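PDB 1NFG: D-hydantoinase from Ralstonia pickettii, which is a zinc-dependent enzyme of the hydantoinase/dihydropyrimidinase family that probably hydrolyses the cyclic amide bond of D-hydantoin derivatives stereospecifically. Local coordinates for residues A[192-196]-A[328-332]; A[203-208]-A[270-274]; A[341-346]-A[401-407]; A[392-398]-A[420-426]. One frame throughout, in Å; residues are numbered along the deposited sequence.

Contact 1 of 4, residues A[192-196]-A[328-332]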
loop_
_atom_site.group_PDB
_atom_site.type_symbol
_atom_site.label_atom_id
_atom_site.label_comp_id
_atom_site.label_asym_id
_atom_site.label_seq_id
_atom_site.Cartn_x
_atom_site.Cartn_y
_atom_site.Cartn_z
ATOM N N ARG A 192 -17.517 19.655 -13.266
ATOM C CA ARG A 192 -17.517 20.640 -14.345
ATOM C C ARG A 192 -18.727 21.557 -14.216
ATOM O O ARG A 192 -18.599 22.778 -14.208
ATOM C CB ARG A 192 -17.558 19.952 -15.715
ATOM C CG ARG A 192 -16.478 18.885 -15.941
ATOM C CD ARG A 192 -16.521 18.351 -17.373
ATOM N NE ARG A 192 -15.973 19.329 -18.311
ATOM C CZ ARG A 192 -16.326 19.430 -19.589
ATOM N NH1 ARG A 192 -17.237 18.613 -20.101
ATOM N NH2 ARG A 192 -15.767 20.357 -20.356
ATOM N N ASP A 193 -19.906 20.956 -14.108
ATOM C CA ASP A 193 -21.143 21.715 -13.986
ATOM C C ASP A 193 -21.221 22.534 -12.701
ATOM O O ASP A 193 -21.697 23.675 -12.705
ATOM C CB ASP A 193 -22.336 20.767 -14.072
ATOM C CG ASP A 193 -22.348 19.978 -15.358
ATOM O OD1 ASP A 193 -21.889 20.524 -16.390
ATOM O OD2 ASP A 193 -22.819 18.819 -15.342
ATOM N N LYS A 194 -20.753 21.948 -11.605
ATOM C CA LYS A 194 -20.760 22.627 -10.321
ATOM C C LYS A 194 -19.939 23.911 -10.425
ATOM O O LYS A 194 -20.350 24.955 -9.928
ATOM C CB LYS A 194 -20.186 21.699 -9.249
ATOM C CG LYS A 194 -20.389 22.154 -7.811
ATOM C CD LYS A 194 -20.047 21.011 -6.853
ATOM C CE LYS A 194 -20.196 21.393 -5.384
ATOM N NZ LYS A 194 -19.918 20.215 -4.498
ATOM N N PHE A 195 -18.787 23.835 -11.088
ATOM C CA PHE A 195 -17.922 24.998 -11.255
ATOM C C PHE A 195 -18.573 26.087 -12.094
ATOM O O PHE A 195 -18.542 27.266 -11.735
ATOM C CB PHE A 195 -16.603 24.604 -11.917
ATOM C CG PHE A 195 -15.568 24.095 -10.962
ATOM C CD1 PHE A 195 -15.208 24.840 -9.843
ATOM C CD2 PHE A 195 -14.928 22.880 -11.191
ATOM C CE1 PHE A 195 -14.225 24.382 -8.964
ATOM C CE2 PHE A 195 -13.944 22.412 -10.319
ATOM C CZ PHE A 195 -13.592 23.164 -9.204
ATOM N N VAL A 196 -19.147 25.691 -13.223
ATOM C CA VAL A 196 -19.787 26.645 -14.110
ATOM C C VAL A 196 -20.958 27.303 -13.401
ATOM O O VAL A 196 -21.184 28.502 -13.548
ATOM C CB VAL A 196 -20.269 25.959 -15.397
ATOM C CG1 VAL A 196 -21.031 26.941 -16.260
ATOM C CG2 VAL A 196 -19.075 25.424 -16.164
ATOM N N ASN A 328 -15.074 31.880 -22.504
ATOM C CA ASN A 328 -16.066 32.167 -21.476
ATOM C C ASN A 328 -16.626 30.903 -20.848
ATOM O O ASN A 328 -17.567 30.960 -20.057
ATOM C CB ASN A 328 -17.208 32.994 -22.064
ATOM C CG ASN A 328 -16.714 34.237 -22.771
ATOM O OD1 ASN A 328 -15.919 35.005 -22.219
ATOM N ND2 ASN A 328 -17.182 34.446 -23.999
ATOM N N ASP A 329 -16.049 29.762 -21.203
ATOM C CA ASP A 329 -16.499 28.489 -20.664
ATOM C C ASP A 329 -15.480 27.405 -21.007
ATOM O O ASP A 329 -15.481 26.857 -22.112
ATOM C CB ASP A 329 -17.867 28.131 -21.245
ATOM C CG ASP A 329 -18.460 26.889 -20.618
ATOM O OD1 ASP A 329 -17.742 26.188 -19.875
ATOM O OD2 ASP A 329 -19.649 26.606 -20.876
ATOM N N PHE A 330 -14.611 27.106 -20.046
ATOM C CA PHE A 330 -13.571 26.099 -20.217
ATOM C C PHE A 330 -14.106 24.792 -20.799
ATOM O O PHE A 330 -13.382 24.060 -21.473
ATOM C CB PHE A 330 -12.887 25.833 -18.872
ATOM C CG PHE A 330 -13.762 25.127 -17.867
ATOM C CD1 PHE A 330 -13.855 23.739 -17.857
ATOM C CD2 PHE A 330 -14.493 25.853 -16.931
ATOM C CE1 PHE A 330 -14.664 23.082 -16.928
ATOM C CE2 PHE A 330 -15.306 25.205 -15.996
ATOM C CZ PHE A 330 -15.390 23.818 -15.996
ATOM N N ARG A 331 -15.375 24.501 -20.542
ATOM C CA ARG A 331 -15.973 23.272 -21.046
ATOM C C ARG A 331 -16.059 23.230 -22.565
ATOM O O ARG A 331 -16.004 22.157 -23.165
ATOM C CB ARG A 331 -17.373 23.092 -20.475
ATOM C CG ARG A 331 -17.418 22.874 -18.991
ATOM C CD ARG A 331 -18.853 22.846 -18.555
ATOM N NE ARG A 331 -19.528 24.062 -18.992
ATOM C CZ ARG A 331 -20.846 24.225 -18.984
ATOM N NH1 ARG A 331 -21.631 23.241 -18.559
ATOM N NH2 ARG A 331 -21.374 25.369 -19.401
ATOM N N ALA A 332 -16.204 24.396 -23.182
ATOM C CA ALA A 332 -16.318 24.472 -24.634
ATOM C C ALA A 332 -14.966 24.398 -25.343
ATOM O O ALA A 332 -14.913 24.227 -26.565
ATOM C CB ALA A 332 -17.052 25.750 -25.030
#

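Contact 2 of 4, residues A[203-208]-A[270-274]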
loop_
_atom_site.group_PDB
_atom_site.type_symbol
_atom_site.label_atom_id
_atom_site.label_comp_id
_atom_site.label_asym_id
_atom_site.label_seq_id
_atom_site.Cartn_x
_atom_site.Cartn_y
_atom_site.Cartn_z
ATOM N N PRO A 203 -9.840 28.581 -17.726
ATOM C CA PRO A 203 -9.216 27.308 -18.097
ATOM C C PRO A 203 -8.806 26.429 -16.920
ATOM O O PRO A 203 -8.900 25.201 -16.996
ATOM C CB PRO A 203 -8.015 27.747 -18.922
ATOM C CG PRO A 203 -8.514 28.998 -19.580
ATOM C CD PRO A 203 -9.193 29.700 -18.434
ATOM N N ILE A 204 -8.354 27.054 -15.836
ATOM C CA ILE A 204 -7.916 26.316 -14.655
ATOM C C ILE A 204 -8.944 25.297 -14.202
ATOM O O ILE A 204 -8.599 24.211 -13.728
ATOM C CB ILE A 204 -7.673 27.240 -13.470
ATOM C CG1 ILE A 204 -7.140 28.583 -13.967
ATOM C CG2 ILE A 204 -6.695 26.572 -12.502
ATOM C CD1 ILE A 204 -7.058 29.660 -12.886
ATOM N N TYR A 205 -10.213 25.651 -14.339
ATOM C CA TYR A 205 -11.273 24.758 -13.916
ATOM C C TYR A 205 -11.385 23.498 -14.754
ATOM O O TYR A 205 -12.099 22.563 -14.396
ATOM C CB TYR A 205 -12.587 25.534 -13.843
ATOM C CG TYR A 205 -12.500 26.576 -12.752
ATOM C CD1 TYR A 205 -12.428 26.192 -11.410
ATOM C CD2 TYR A 205 -12.344 27.928 -13.059
ATOM C CE1 TYR A 205 -12.191 27.124 -10.401
ATOM C CE2 TYR A 205 -12.106 28.872 -12.053
ATOM C CZ TYR A 205 -12.027 28.460 -10.728
ATOM O OH TYR A 205 -11.754 29.373 -9.734
ATOM N N HIS A 206 -10.666 23.462 -15.868
ATOM C CA HIS A 206 -10.678 22.262 -16.684
ATOM C C HIS A 206 -9.940 21.221 -15.850
ATOM O O HIS A 206 -10.341 20.065 -15.780
ATOM C CB HIS A 206 -9.936 22.479 -18.007
ATOM C CG HIS A 206 -9.670 21.210 -18.760
ATOM N ND1 HIS A 206 -10.679 20.395 -19.228
ATOM C CD2 HIS A 206 -8.509 20.595 -19.089
ATOM C CE1 HIS A 206 -10.152 19.333 -19.812
ATOM N NE2 HIS A 206 -8.837 19.429 -19.740
ATOM N N ALA A 207 -8.860 21.652 -15.207
ATOM C CA ALA A 207 -8.057 20.762 -14.380
ATOM C C ALA A 207 -8.754 20.422 -13.068
ATOM O O ALA A 207 -8.895 19.246 -12.714
ATOM C CB ALA A 207 -6.700 21.397 -14.102
ATOM N N LEU A 208 -9.195 21.450 -12.349
ATOM C CA LEU A 208 -9.861 21.239 -11.072
ATOM C C LEU A 208 -11.134 20.403 -11.208
ATOM O O LEU A 208 -11.516 19.692 -10.272
ATOM C CB LEU A 208 -10.185 22.583 -10.423
ATOM C CG LEU A 208 -8.978 23.517 -10.269
ATOM C CD1 LEU A 208 -9.415 24.827 -9.634
ATOM C CD2 LEU A 208 -7.904 22.846 -9.428
ATOM N N LYS A 270 -0.626 21.979 -13.949
ATOM C CA LYS A 270 -1.904 22.667 -13.970
ATOM C C LYS A 270 -1.732 24.175 -13.860
ATOM O O LYS A 270 -2.596 24.927 -14.295
ATOM C CB LYS A 270 -2.820 22.151 -12.858
ATOM C CG LYS A 270 -2.408 22.540 -11.468
ATOM C CD LYS A 270 -3.464 22.127 -10.460
ATOM C CE LYS A 270 -3.120 22.634 -9.071
ATOM N NZ LYS A 270 -4.164 22.239 -8.087
ATOM N N GLU A 271 -0.615 24.622 -13.297
ATOM C CA GLU A 271 -0.385 26.056 -13.177
ATOM C C GLU A 271 -0.265 26.690 -14.559
ATOM O O GLU A 271 -0.481 27.890 -14.722
ATOM C CB GLU A 271 0.876 26.344 -12.361
ATOM C CG GLU A 271 0.704 26.196 -10.852
ATOM C CD GLU A 271 0.316 24.788 -10.432
ATOM O OE1 GLU A 271 1.005 23.830 -10.852
ATOM O OE2 GLU A 271 -0.673 24.638 -9.676
ATOM N N ASP A 272 0.076 25.880 -15.557
ATOM C CA ASP A 272 0.196 26.378 -16.923
ATOM C C ASP A 272 -1.166 26.853 -17.450
ATOM O O ASP A 272 -1.233 27.717 -18.327
ATOM C CB ASP A 272 0.756 25.291 -17.850
ATOM C CG ASP A 272 2.247 25.068 -17.662
ATOM O OD1 ASP A 272 3.006 26.059 -17.736
ATOM O OD2 ASP A 272 2.660 23.903 -17.451
ATOM N N LEU A 273 -2.246 26.283 -16.918
ATOM C CA LEU A 273 -3.587 26.672 -17.338
ATOM C C LEU A 273 -3.955 28.029 -16.752
ATOM O O LEU A 273 -5.030 28.563 -17.018
ATOM C CB LEU A 273 -4.620 25.633 -16.898
ATOM C CG LEU A 273 -4.670 24.333 -17.698
ATOM C CD1 LEU A 273 -3.416 23.532 -17.446
ATOM C CD2 LEU A 273 -5.874 23.527 -17.283
ATOM N N GLU A 274 -3.056 28.586 -15.949
ATOM C CA GLU A 274 -3.303 29.877 -15.332
ATOM C C GLU A 274 -2.543 30.982 -16.032
ATOM O O GLU A 274 -2.644 32.144 -15.649
ATOM C CB GLU A 274 -2.924 29.840 -13.857
ATOM C CG GLU A 274 -3.759 28.863 -13.060
ATOM C CD GLU A 274 -3.482 28.938 -11.580
ATOM O OE1 GLU A 274 -2.340 28.629 -11.171
ATOM O OE2 GLU A 274 -4.409 29.312 -10.830
#

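Contact 3 of 4, residues A[341-346]-A[401-407]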
loop_
_atom_site.group_PDB
_atom_site.type_symbol
_atom_site.label_atom_id
_atom_site.label_comp_id
_atom_site.label_asym_id
_atom_site.label_seq_id
_atom_site.Cartn_x
_atom_site.Cartn_y
_atom_site.Cartn_z
ATOM N N GLU A 341 5.822 16.146 -33.173
ATOM C CA GLU A 341 7.154 16.507 -33.645
ATOM C C GLU A 341 8.182 16.656 -32.531
ATOM O O GLU A 341 9.318 16.206 -32.667
ATOM C CB GLU A 341 7.114 17.811 -34.448
ATOM C CG GLU A 341 8.376 18.026 -35.287
ATOM C CD GLU A 341 8.357 19.310 -36.093
ATOM O OE1 GLU A 341 7.307 19.636 -36.690
ATOM O OE2 GLU A 341 9.403 19.992 -36.139
ATOM N N GLU A 342 7.778 17.284 -31.434
ATOM C CA GLU A 342 8.673 17.519 -30.311
ATOM C C GLU A 342 8.952 16.309 -29.427
ATOM O O GLU A 342 9.943 16.300 -28.692
ATOM C CB GLU A 342 8.122 18.650 -29.437
ATOM C CG GLU A 342 7.886 19.955 -30.179
ATOM C CD GLU A 342 6.474 20.089 -30.734
ATOM O OE1 GLU A 342 5.907 19.085 -31.218
ATOM O OE2 GLU A 342 5.935 21.216 -30.698
ATOM N N ARG A 343 8.105 15.285 -29.514
ATOM C CA ARG A 343 8.251 14.104 -28.665
ATOM C C ARG A 343 9.677 13.633 -28.384
ATOM O O ARG A 343 10.120 13.669 -27.238
ATOM C CB ARG A 343 7.429 12.924 -29.204
ATOM C CG ARG A 343 7.390 11.742 -28.221
ATOM C CD ARG A 343 6.574 10.554 -28.720
ATOM N NE ARG A 343 7.083 10.021 -29.979
ATOM C CZ ARG A 343 7.439 8.755 -30.168
ATOM N NH1 ARG A 343 7.341 7.883 -29.172
ATOM N NH2 ARG A 343 7.892 8.358 -31.351
ATOM N N LEU A 344 10.399 13.195 -29.411
ATOM C CA LEU A 344 11.759 12.702 -29.205
ATOM C C LEU A 344 12.695 13.693 -28.526
ATOM O O LEU A 344 13.332 13.356 -27.528
ATOM C CB LEU A 344 12.390 12.240 -30.525
ATOM C CG LEU A 344 11.840 11.006 -31.250
ATOM C CD1 LEU A 344 12.997 10.188 -31.758
ATOM C CD2 LEU A 344 10.995 10.162 -30.334
ATOM N N MET A 345 12.793 14.907 -29.051
ATOM C CA MET A 345 13.683 15.886 -28.442
ATOM C C MET A 345 13.389 16.071 -26.965
ATOM O O MET A 345 14.301 16.061 -26.138
ATOM C CB MET A 345 13.584 17.235 -29.153
ATOM C CG MET A 345 14.274 17.273 -30.511
ATOM S SD MET A 345 14.210 18.917 -31.252
ATOM C CE MET A 345 12.485 18.966 -31.782
ATOM N N MET A 346 12.111 16.230 -26.635
ATOM C CA MET A 346 11.689 16.419 -25.253
ATOM C C MET A 346 12.037 15.226 -24.360
ATOM O O MET A 346 12.567 15.397 -23.265
ATOM C CB MET A 346 10.186 16.691 -25.208
ATOM C CG MET A 346 9.797 18.028 -25.800
ATOM S SD MET A 346 10.531 19.402 -24.886
ATOM C CE MET A 346 11.897 19.678 -25.835
ATOM N N ILE A 401 12.918 25.574 -28.989
ATOM C CA ILE A 401 11.740 25.149 -29.722
ATOM C C ILE A 401 10.788 26.310 -29.957
ATOM O O ILE A 401 10.277 26.915 -29.017
ATOM C CB ILE A 401 11.003 24.015 -28.994
ATOM C CG1 ILE A 401 11.914 22.788 -28.933
ATOM C CG2 ILE A 401 9.698 23.691 -29.716
ATOM C CD1 ILE A 401 11.236 21.539 -28.455
ATOM N N GLU A 402 10.573 26.626 -31.229
ATOM C CA GLU A 402 9.680 27.707 -31.618
ATOM C C GLU A 402 8.739 27.159 -32.678
ATOM O O GLU A 402 9.175 26.480 -33.609
ATOM C CB GLU A 402 10.475 28.874 -32.197
ATOM C CG GLU A 402 11.682 29.259 -31.376
ATOM C CD GLU A 402 12.528 30.302 -32.070
ATOM O OE1 GLU A 402 12.209 31.504 -31.953
ATOM O OE2 GLU A 402 13.506 29.917 -32.748
ATOM N N GLN A 403 7.449 27.452 -32.530
ATOM C CA GLN A 403 6.451 26.973 -33.476
ATOM C C GLN A 403 6.766 27.429 -34.891
ATOM O O GLN A 403 6.449 26.730 -35.855
ATOM C CB GLN A 403 5.064 27.461 -33.071
ATOM C CG GLN A 403 3.935 26.919 -33.929
ATOM C CD GLN A 403 3.966 25.410 -34.040
ATOM O OE1 GLN A 403 4.662 24.732 -33.280
ATOM N NE2 GLN A 403 3.202 24.871 -34.985
ATOM N N THR A 404 7.394 28.598 -35.015
ATOM C CA THR A 404 7.750 29.136 -36.325
ATOM C C THR A 404 8.731 28.215 -37.038
ATOM O O THR A 404 8.873 28.275 -38.257
ATOM C CB THR A 404 8.392 30.537 -36.216
ATOM O OG1 THR A 404 9.581 30.466 -35.416
ATOM C CG2 THR A 404 7.419 31.520 -35.599
ATOM N N ALA A 405 9.401 27.360 -36.275
ATOM C CA ALA A 405 10.371 26.434 -36.843
ATOM C C ALA A 405 9.832 25.010 -36.932
ATOM O O ALA A 405 10.494 24.120 -37.461
ATOM C CB ALA A 405 11.655 26.462 -36.024
ATOM N N MET A 406 8.633 24.786 -36.409
ATOM C CA MET A 406 8.042 23.456 -36.472
ATOM C C MET A 406 7.472 23.213 -37.868
ATOM O O MET A 406 7.430 24.130 -38.687
ATOM C CB MET A 406 6.976 23.298 -35.389
ATOM C CG MET A 406 7.560 23.364 -33.984
ATOM S SD MET A 406 8.979 22.245 -33.764
ATOM C CE MET A 406 8.164 20.768 -33.365
ATOM N N HIS A 407 7.023 21.993 -38.143
ATOM C CA HIS A 407 6.539 21.680 -39.485
ATOM C C HIS A 407 5.098 21.196 -39.665
ATOM O O HIS A 407 4.797 20.497 -40.637
ATOM C CB HIS A 407 7.501 20.670 -40.124
ATOM C CG HIS A 407 8.940 21.077 -40.036
ATOM N ND1 HIS A 407 9.651 21.048 -38.855
ATOM C CD2 HIS A 407 9.781 21.587 -40.967
ATOM C CE1 HIS A 407 10.865 21.526 -39.061
ATOM N NE2 HIS A 407 10.969 21.861 -40.334
#

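Contact 4 of 4, residues A[392-398]-A[420-426]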
loop_
_atom_site.group_PDB
_atom_site.type_symbol
_atom_site.label_atom_id
_atom_site.label_comp_id
_atom_site.label_asym_id
_atom_site.label_seq_id
_atom_site.Cartn_x
_atom_site.Cartn_y
_atom_site.Cartn_z
ATOM N N LEU A 392 19.235 10.290 -37.530
ATOM C CA LEU A 392 20.616 10.654 -37.254
ATOM C C LEU A 392 20.549 11.829 -36.292
ATOM O O LEU A 392 20.189 12.950 -36.670
ATOM C CB LEU A 392 21.341 11.023 -38.548
ATOM C CG LEU A 392 21.341 9.875 -39.570
ATOM C CD1 LEU A 392 22.274 10.222 -40.713
ATOM C CD2 LEU A 392 21.777 8.565 -38.903
ATOM N N TRP A 393 20.892 11.543 -35.038
ATOM C CA TRP A 393 20.827 12.507 -33.948
ATOM C C TRP A 393 22.139 13.219 -33.635
ATOM O O TRP A 393 23.199 12.599 -33.567
ATOM C CB TRP A 393 20.316 11.772 -32.704
ATOM C CG TRP A 393 19.634 12.629 -31.679
ATOM C CD1 TRP A 393 20.226 13.356 -30.682
ATOM C CD2 TRP A 393 18.225 12.854 -31.555
ATOM N NE1 TRP A 393 19.271 14.019 -29.948
ATOM C CE2 TRP A 393 18.035 13.727 -30.463
ATOM C CE3 TRP A 393 17.103 12.399 -32.263
ATOM C CZ2 TRP A 393 16.764 14.159 -30.062
ATOM C CZ3 TRP A 393 15.843 12.828 -31.863
ATOM C CH2 TRP A 393 15.685 13.699 -30.772
ATOM N N ASP A 394 22.055 14.533 -33.454
ATOM C CA ASP A 394 23.217 15.348 -33.113
ATOM C C ASP A 394 23.065 15.668 -31.632
ATOM O O ASP A 394 22.339 16.591 -31.263
ATOM C CB ASP A 394 23.215 16.656 -33.906
ATOM C CG ASP A 394 24.468 17.483 -33.667
ATOM O OD1 ASP A 394 25.036 17.415 -32.554
ATOM O OD2 ASP A 394 24.876 18.210 -34.599
ATOM N N PRO A 395 23.748 14.910 -30.762
ATOM C CA PRO A 395 23.665 15.128 -29.315
ATOM C C PRO A 395 24.138 16.486 -28.802
ATOM O O PRO A 395 23.743 16.902 -27.716
ATOM C CB PRO A 395 24.487 13.973 -28.751
ATOM C CG PRO A 395 25.527 13.774 -29.798
ATOM C CD PRO A 395 24.720 13.849 -31.074
ATOM N N GLU A 396 24.966 17.183 -29.572
ATOM C CA GLU A 396 25.477 18.479 -29.134
ATOM C C GLU A 396 24.670 19.671 -29.617
ATOM O O GLU A 396 24.743 20.757 -29.040
ATOM C CB GLU A 396 26.929 18.661 -29.579
ATOM C CG GLU A 396 27.879 17.620 -29.028
ATOM C CD GLU A 396 27.667 17.366 -27.546
ATOM O OE1 GLU A 396 27.621 18.348 -26.765
ATOM O OE2 GLU A 396 27.551 16.178 -27.166
ATOM N N ALA A 397 23.904 19.474 -30.680
ATOM C CA ALA A 397 23.102 20.555 -31.230
ATOM C C ALA A 397 22.143 21.161 -30.204
ATOM O O ALA A 397 21.350 20.456 -29.573
ATOM C CB ALA A 397 22.328 20.053 -32.440
ATOM N N GLU A 398 22.228 22.476 -30.034
ATOM C CA GLU A 398 21.360 23.192 -29.109
ATOM C C GLU A 398 20.366 24.022 -29.897
ATOM O O GLU A 398 20.680 24.519 -30.975
ATOM C CB GLU A 398 22.184 24.080 -28.183
ATOM C CG GLU A 398 22.725 23.332 -26.982
ATOM C CD GLU A 398 23.831 24.077 -26.279
ATOM O OE1 GLU A 398 23.660 25.284 -25.998
ATOM O OE2 GLU A 398 24.875 23.447 -26.005
ATOM N N VAL A 420 16.659 23.022 -25.894
ATOM C CA VAL A 420 16.985 21.606 -25.941
ATOM C C VAL A 420 18.388 21.348 -26.453
ATOM O O VAL A 420 18.965 22.170 -27.166
ATOM C CB VAL A 420 15.992 20.835 -26.845
ATOM C CG1 VAL A 420 14.593 21.024 -26.332
ATOM C CG2 VAL A 420 16.088 21.326 -28.282
ATOM N N LYS A 421 18.929 20.197 -26.078
ATOM C CA LYS A 421 20.254 19.789 -26.511
ATOM C C LYS A 421 20.060 18.395 -27.092
ATOM O O LYS A 421 19.704 17.457 -26.374
ATOM C CB LYS A 421 21.214 19.748 -25.322
ATOM C CG LYS A 421 22.644 19.406 -25.690
ATOM C CD LYS A 421 23.505 19.307 -24.444
ATOM C CE LYS A 421 24.900 18.803 -24.763
ATOM N NZ LYS A 421 25.695 18.590 -23.522
ATOM N N GLY A 422 20.280 18.267 -28.396
ATOM C CA GLY A 422 20.091 16.987 -29.057
ATOM C C GLY A 422 18.924 17.142 -30.013
ATOM O O GLY A 422 17.764 17.172 -29.594
ATOM N N VAL A 423 19.234 17.237 -31.302
ATOM C CA VAL A 423 18.221 17.438 -32.330
ATOM C C VAL A 423 18.277 16.420 -33.473
ATOM O O VAL A 423 19.354 15.952 -33.846
ATOM C CB VAL A 423 18.374 18.856 -32.922
ATOM C CG1 VAL A 423 17.441 19.050 -34.099
ATOM C CG2 VAL A 423 18.104 19.887 -31.848
ATOM N N PRO A 424 17.107 16.052 -34.034
ATOM C CA PRO A 424 17.058 15.092 -35.147
ATOM C C PRO A 424 17.590 15.852 -36.361
ATOM O O PRO A 424 17.193 17.001 -36.596
ATOM C CB PRO A 424 15.565 14.794 -35.300
ATOM C CG PRO A 424 14.965 15.215 -33.995
ATOM C CD PRO A 424 15.749 16.427 -33.607
ATOM N N LYS A 425 18.480 15.236 -37.134
ATOM C CA LYS A 425 19.037 15.932 -38.294
ATOM C C LYS A 425 18.559 15.426 -39.643
ATOM O O LYS A 425 18.054 16.203 -40.452
ATOM C CB LYS A 425 20.565 15.925 -38.228
ATOM C CG LYS A 425 21.106 16.998 -37.298
ATOM C CD LYS A 425 20.525 18.335 -37.697
ATOM C CE LYS A 425 21.106 19.475 -36.900
ATOM N NZ LYS A 425 20.506 20.768 -37.339
ATOM N N THR A 426 18.728 14.137 -39.901
ATOM C CA THR A 426 18.254 13.589 -41.157
ATOM C C THR A 426 17.543 12.284 -40.820
ATOM O O THR A 426 17.988 11.530 -39.948
ATOM C CB THR A 426 19.410 13.363 -42.176
ATOM O OG1 THR A 426 20.080 12.134 -41.897
ATOM C CG2 THR A 426 20.413 14.491 -42.095
#

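Contact 1 of 4, residues A[192-196]-A[328-332]
Val196 packs both methyls against the flat end of Arg331, forming the tight part of the contact. Its CG2 lies over one face of the guanidinium, offset toward the rim, and CG1 sits 3.5 Å from Arg331 NH2. The guanidinium is held in place by Asp329, which it grips side-on: NE reaches OD1 in a nearly straight bond (2.9 Å, 175°) lying in the guanidinium plane, while NH2 binds OD2. Asp329 OD1 also accepts the backbone N of Arg331 from above the carboxylate plane, closing an Asx turn. The buried ring of Phe330 brings CE2 to 3.8 Å from Val196 CG2 and turns an edge to Arg192 O; beyond it lie Tyr205 and His206 of helix 204-208. Arg192 lays its guanidinium over CB and CG of Arg331, with a weak hydrogen bond from NH2 to Arg331 O (3.3 Å). Toward solvent the grip slackens: the exposed Asp193 forms a salt bridge from OD1 to Arg331 NH1 at 3.5 Å, the carboxylate and guanidinium planes nearly perpendicular (84°). Helix 185-197 thus meets a long loop of the TIM barrel near the probable substrate site, the Arg192 side chain about 6 Å from those of Tyr153 and Asn335.

Contact 2 of 4, residues A[203-208]-A[270-274]
Leu273 inserts its side chain between Pro203, Ile204 and Ala207, and loses more surface here than any other residue of the two segments. With CG anti to the carbonyl carbon (chi1 -76°), the branch carries CD2 across to Pro203 and helix 204-208, 3.5 Å from Pro203 O and 3.9 Å from Ala207 CB. The same methyl comes up to the edge of the His206 ring, near its plane, while Leu273 CB rests against the backbone of Ile204, 4.0 Å from its CA. No hydrogen bond joins the two segments; they meet by van der Waals contact, largely through carbon atoms. Both belong to excursions of the TIM barrel: helix 204-208 lies between strands 178-180 and 233-235, and the 3-10 turn 270-274 follows strand 257-262. The imidazole of His206 bonds through NE2 to Phe285 O and lies about 3 Å from the side chains of Thr286 and Asn335, which probably bind substrate. Ile204, the second residue by buried surface, crosses the extended chain of Glu274 at a slant. Its CG1 meets Glu274 CG at 3.5 Å, and CD1 continues along toward the carboxylate, next to OE2. At the start of the 3-10 segment, Lys270 CB touches Ala207 CB at 4.1 Å, and from a CG set between the backbone N and the carbonyl carbon (chi1 71°) the straight chain carries NZ to 4.0 Å from Leu208 CD2, the two side chains crossing at about a right angle.

Contact 3 of 4, residues A[341-346]-A[401-407]
Glu341 binds His407 through both carboxylate oxygens. OE1 receives the backbone N of His407 on its syn lone pair (2.8 Å, 157°), and OE2 receives ND1 at 2.9 Å. This second donor lies in the plane of its own ring but reaches the oxygen from above the carboxylate plane, 36° out of it. The carboxylate is therefore held at two points, by main chain and side chain of one residue, which should limit its rotation. Glu341 can span the gap because its chain is extended, with CG anti to the backbone N (chi1 -164°). Met406 runs past it in the opposite direction, though the placement of its tip is doubtful. A second, apolar patch lies around Ile401: its CD1 and the CE of Met346 reach toward each other tip to tip, and Glu342 CG stands 4.1 Å from the same CD1.

Further out, these groups have their own supports. The carboxylate of Glu342 is turned to Ser413, whose OG binds OE2. Ile401 is tied through its backbone to Gly417 and His418, while the backbone N of Gln403, in the 3-10 turn 403-405, binds Glu416 OE1. Ala79 and Cys82 of helix 73-82 lie against Glu341, and Val420 touches both Met346 and Ile401. The arrangement is a His-carboxylate hydrogen bond from a buried glutamate, joining the start of helix 343-352 to the loop between strands 390-400 and 419-429, which belong to the smaller beta-sandwich domain that accompanies the TIM barrel in hydantoinases.

Contact 4 of 4, residues A[392-398]-A[420-426]
Trp393 and Pro424 face each other as a non-hydrogen-bonded pair in the antiparallel ladder of strands 390-400 and 419-429, which a beta bulge interrupts further on. From CB the tryptophan takes CG anti to the backbone N (chi1 -155°), and the indole lies alongside the neighbouring strand. CG is 4.0 Å from Val423 O, which sits over the ring face. The pyrrole end lies by Gly422, obliquely: CD1 is 4.0 Å from its CA, and NE1 is next to its carbonyl carbon. On the six-membered ring, CE3 meets Pro424 CG at 3.9 Å, CZ3 and CH2 lie under the same pyrrolidine, and CZ2 approaches Gly422 O. Pro424 CD stands over that ring in a CH-pi contact, 4.2 Å from its centroid and 21° off the normal. Tyr348 and Phe50 add further aromatic contacts. Next to Trp393, Asp394 and Val423 are bonded in both directions, Asp394 N giving Val423 O an almost straight bond (177°). Past the bulge Gly422 N binds Ala397 O at 2.7 Å. At the Pro395-Glu396 corner, Asp394 OD1 accepts Glu396 N, an Asx turn, nearly along its C-O axis, and also Ala397 N from above the carboxylate plane, completing an Asx motif.

The four contacts form two touching pairs. Contacts 1 and 2, with centres 12 Å apart, meet where Phe195 and Phe330 pack on Tyr205, Phe195 CD1 being 3.5 Å from Tyr205 CD1. This pair borders the probable substrate site: the side chain of His206 is about 10 Å from a zinc ion and that of Arg192 about 13 Å. Contacts 3 and 4 also have centres 12 Å apart and alternate along the chain; Met345 CG rests 3.5 Å from Pro424 CD, so helix 343-352 lies against the strand pair. Contact 4 lies away from the zinc and substrate sites. Between the pairs, the nearest atoms of contacts 2 and 3 remain about 12 Å apart.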